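Local coordinates for protein N-acylglucosamine 2-epimerase (Marinomonas mediterranea, PDB 5X32) that catalyses the reversible isomerization of D-mannose to D-fructose and, less efficiently, acts on D-lyxose, at residues A[37-42]-A[367-372]. Sequence-based numbering, arbitrary orientation.
Sequences FFKDDG and YDNNKS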
ATOM      1  N   PHE A  37       7.642  -6.666  14.299  1.00 52.18           N
ATOM      2  CA  PHE A  37       6.678  -7.662  14.734  1.00 54.35           C
ATOM      3  C   PHE A  37       6.078  -7.263  16.077  1.00 58.90           C
ATOM      4  O   PHE A  37       6.700  -7.420  17.130  1.00 52.36           O
ATOM      5  CB  PHE A  37       7.330  -9.043  14.837  1.00 50.19           C
ATOM      6  CG  PHE A  37       7.647  -9.686  13.506  1.00 52.52           C
ATOM      7  CD1 PHE A  37       8.796  -9.342  12.802  1.00 49.88           C
ATOM      8  CD2 PHE A  37       6.818 -10.680  12.986  1.00 52.97           C
ATOM      9  CE1 PHE A  37       9.100  -9.956  11.595  1.00 50.79           C
ATOM     10  CE2 PHE A  37       7.110 -11.299  11.778  1.00 42.62           C
ATOM     11  CZ  PHE A  37       8.250 -10.946  11.086  1.00 54.25           C
ATOM     12  N   PHE A  38       4.833  -6.807  16.043  1.00 56.12           N
ATOM     13  CA  PHE A  38       4.235  -6.229  17.226  1.00 54.32           C
ATOM     14  C   PHE A  38       2.987  -6.974  17.648  1.00 57.19           C
ATOM     15  O   PHE A  38       2.132  -7.335  16.829  1.00 56.51           O
ATOM     16  CB  PHE A  38       3.908  -4.762  16.970  1.00 54.63           C
ATOM     17  CG  PHE A  38       5.089  -3.954  16.537  1.00 52.65           C
ATOM     18  CD1 PHE A  38       5.935  -3.382  17.468  1.00 54.05           C
ATOM     19  CD2 PHE A  38       5.373  -3.788  15.193  1.00 55.56           C
ATOM     20  CE1 PHE A  38       7.033  -2.651  17.075  1.00 51.14           C
ATOM     21  CE2 PHE A  38       6.472  -3.047  14.786  1.00 53.79           C
ATOM     22  CZ  PHE A  38       7.299  -2.481  15.734  1.00 58.62           C
ATOM     23  N   LYS A  39       2.886  -7.154  18.955  1.00 55.96           N
ATOM     24  CA  LYS A  39       1.729  -7.736  19.590  1.00 56.05           C
ATOM     25  C   LYS A  39       0.659  -6.656  19.698  1.00 53.86           C
ATOM     26  O   LYS A  39       0.958  -5.477  19.523  1.00 50.33           O
ATOM     27  CB  LYS A  39       2.139  -8.265  20.969  1.00 54.59           C
ATOM     28  CG  LYS A  39       1.747  -9.688  21.242  1.00 57.38           C
ATOM     29  CD  LYS A  39       2.579 -10.687  20.484  1.00 52.74           C
ATOM     30  CE  LYS A  39       1.817 -11.994  20.397  1.00 53.51           C
ATOM     31  NZ  LYS A  39       2.669 -13.110  19.944  1.00 56.18           N
ATOM     32  N   ASP A  40      -0.582  -7.038  19.975  1.00 51.49           N
ATOM     33  CA  ASP A  40      -1.628  -6.034  20.174  1.00 55.33           C
ATOM     34  C   ASP A  40      -1.233  -4.954  21.186  1.00 58.69           C
ATOM     35  O   ASP A  40      -1.528  -3.773  20.985  1.00 59.00           O
ATOM     36  CB  ASP A  40      -2.952  -6.668  20.620  1.00 60.02           C
ATOM     37  CG  ASP A  40      -3.663  -7.452  19.499  1.00 64.34           C
ATOM     38  OD1 ASP A  40      -3.413  -7.185  18.299  1.00 61.63           O
ATOM     39  OD2 ASP A  40      -4.516  -8.312  19.833  1.00 63.08           O
ATOM     40  N   ASP A  41      -0.568  -5.369  22.268  1.00 59.44           N
ATOM     41  CA  ASP A  41      -0.250  -4.485  23.397  1.00 54.73           C
ATOM     42  C   ASP A  41       0.953  -3.561  23.119  1.00 60.04           C
ATOM     43  O   ASP A  41       1.219  -2.625  23.873  1.00 63.48           O
ATOM     44  CB  ASP A  41       0.021  -5.341  24.639  1.00 50.67           C
ATOM     45  CG  ASP A  41       1.296  -6.225  24.495  1.00 63.88           C
ATOM     46  OD1 ASP A  41       2.126  -5.961  23.594  1.00 62.49           O
ATOM     47  OD2 ASP A  41       1.471  -7.202  25.266  1.00 56.90           O
ATOM     48  N   GLY A  42       1.641  -3.811  22.005  1.00 58.12           N
ATOM     49  CA  GLY A  42       2.805  -3.043  21.606  1.00 55.33           C
ATOM     50  C   GLY A  42       4.107  -3.813  21.714  1.00 62.78           C
ATOM     51  O   GLY A  42       5.163  -3.336  21.262  1.00 60.35           O
ATOM     52  N   TYR A 367      -8.218 -13.305  15.185  1.00 57.53           N
ATOM     53  CA  TYR A 367      -7.689 -14.658  15.129  1.00 59.98           C
ATOM     54  C   TYR A 367      -6.652 -14.870  16.227  1.00 59.73           C
ATOM     55  O   TYR A 367      -6.529 -15.969  16.778  1.00 54.02           O
ATOM     56  CB  TYR A 367      -7.074 -14.934  13.763  1.00 60.21           C
ATOM     57  CG  TYR A 367      -8.060 -15.381  12.722  1.00 62.10           C
ATOM     58  CD1 TYR A 367      -8.535 -16.682  12.706  1.00 61.94           C
ATOM     59  CD2 TYR A 367      -8.511 -14.501  11.746  1.00 63.56           C
ATOM     60  CE1 TYR A 367      -9.437 -17.100  11.745  1.00 69.69           C
ATOM     61  CE2 TYR A 367      -9.407 -14.905  10.780  1.00 65.78           C
ATOM     62  CZ  TYR A 367      -9.865 -16.203  10.782  1.00 67.12           C
ATOM     63  OH  TYR A 367     -10.755 -16.603   9.823  1.00 60.68           O
ATOM     64  N   ASP A 368      -5.899 -13.808  16.506  1.00 52.22           N
ATOM     65  CA  ASP A 368      -4.895 -13.805  17.553  1.00 59.26           C
ATOM     66  C   ASP A 368      -4.501 -12.375  17.943  1.00 63.77           C
ATOM     67  O   ASP A 368      -5.174 -11.406  17.569  1.00 56.89           O
ATOM     68  CB  ASP A 368      -3.664 -14.614  17.128  1.00 56.04           C
ATOM     69  CG  ASP A 368      -2.971 -14.046  15.900  1.00 66.59           C
ATOM     70  OD1 ASP A 368      -3.055 -12.822  15.647  1.00 70.02           O
ATOM     71  OD2 ASP A 368      -2.313 -14.835  15.184  1.00 67.96           O
ATOM     72  N   ASN A 369      -3.392 -12.243  18.669  1.00 60.82           N
ATOM     73  CA  ASN A 369      -2.993 -10.933  19.166  1.00 59.33           C
ATOM     74  C   ASN A 369      -1.756 -10.362  18.464  1.00 62.43           C
ATOM     75  O   ASN A 369      -0.993  -9.572  19.043  1.00 64.91           O
ATOM     76  CB  ASN A 369      -2.770 -11.000  20.679  1.00 64.00           C
ATOM     77  CG  ASN A 369      -1.623 -11.916  21.063  1.00 70.57           C
ATOM     78  OD1 ASN A 369      -1.293 -12.863  20.338  1.00 72.64           O
ATOM     79  ND2 ASN A 369      -1.003 -11.639  22.208  1.00 68.63           N
ATOM     80  N   ASN A 370      -1.559 -10.769  17.214  1.00 61.52           N
ATOM     81  CA  ASN A 370      -0.527 -10.174  16.379  1.00 58.23           C
ATOM     82  C   ASN A 370      -0.994  -8.946  15.600  1.00 52.34           C
ATOM     83  O   ASN A 370      -1.321  -9.043  14.423  1.00 55.61           O
ATOM     84  CB  ASN A 370       0.045 -11.220  15.422  1.00 60.40           C
ATOM     85  CG  ASN A 370       0.906 -12.246  16.145  1.00 64.26           C
ATOM     86  OD1 ASN A 370       1.365 -11.995  17.252  1.00 66.38           O
ATOM     87  ND2 ASN A 370       1.168 -13.377  15.506  1.00 66.47           N
ATOM     88  N   LYS A 371      -0.991  -7.790  16.262  1.00 51.01           N
ATOM     89  CA  LYS A 371      -1.367  -6.516  15.640  1.00 52.29           C
ATOM     90  C   LYS A 371      -0.632  -6.260  14.305  1.00 51.94           C
ATOM     91  O   LYS A 371      -1.275  -6.035  13.283  1.00 47.20           O
ATOM     92  CB  LYS A 371      -1.092  -5.367  16.633  1.00 48.82           C
ATOM     93  CG  LYS A 371      -1.529  -3.950  16.212  1.00 44.66           C
ATOM     94  CD  LYS A 371      -2.936  -3.603  16.680  1.00 49.94           C
ATOM     95  CE  LYS A 371      -3.125  -3.737  18.191  1.00 54.82           C
ATOM     96  NZ  LYS A 371      -2.641  -2.595  19.038  1.00 55.13           N
ATOM     97  N   SER A 372       0.705  -6.320  14.315  1.00 54.90           N
ATOM     98  CA  SER A 372       1.489  -6.012  13.123  1.00 50.48           C
ATOM     99  C   SER A 372       2.718  -6.896  12.912  1.00 54.85           C
ATOM    100  O   SER A 372       3.819  -6.529  13.298  1.00 54.68           O
ATOM    101  CB  SER A 372       1.945  -4.562  13.160  1.00 48.57           C
ATOM    102  OG  SER A 372       0.848  -3.692  13.290  1.00 47.48           O
TER
HETATM  103  O   HOH W   1      -1.031  -8.327  23.303  1.00 55.04           O
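Loops 37-42 and 367-372 join through a single antiparallel bridge, the touching parts, CA 37 to 40 and CA 368 to 372, pointing 126° apart end to end. Phe-38 and Ser-372 form the hydrogen-bonded pair: Phe-38 N donates to Ser-372 O at 2.9 Å, from above the carbonyl plane, and Ser-372 N returns a nearly straight bond to Phe-38 O at 3.1 Å, on a lone pair. Lys-371 and Ser-372 both face Phe-38, which defines a classic beta bulge. Two residues further along 37-42, Asp-40 N, in the second residue of the type I turn from Lys-39 to Gly-42, reaches Asn-369 O at 2.7 Å.

Lys-371 starts with CG anti to the backbone N (chi1 -175°), then bends at three successive torsions so that NZ meets Asp-40 O in its carbonyl plane, on a lone pair; the same ammonium forms a salt bridge with Asp-350. The Asp-40 carboxylate crosses Asn-369 obliquely, its plane 88° from the amide, with OD2 3.3 Å from Asn-369 CB and hydrogen-bonded to Gln-366. Lys-39, bent at chi2, passes its CE 3.2 Å from Asn-369 OD1, while NZ makes a weak bond to Asn-370 OD1 and a cation-pi contact with Tyr-45. An alanine at Lys-39 would remove the methylene contact with the Asn-369 amide and both NZ contacts, and would probably loosen the two asparagine side chains. Asn-370 N in turn donates to Asp-368 OD1 at 3.0 Å, closing an Asx turn.

The bulged bridge thus ties the loop following helix 9-23 to the one preceding helix 379-390 in the family's helical catalytic domain, with Ser-372 about 10 Å, side chain to side chain, from the probable catalytic His-380.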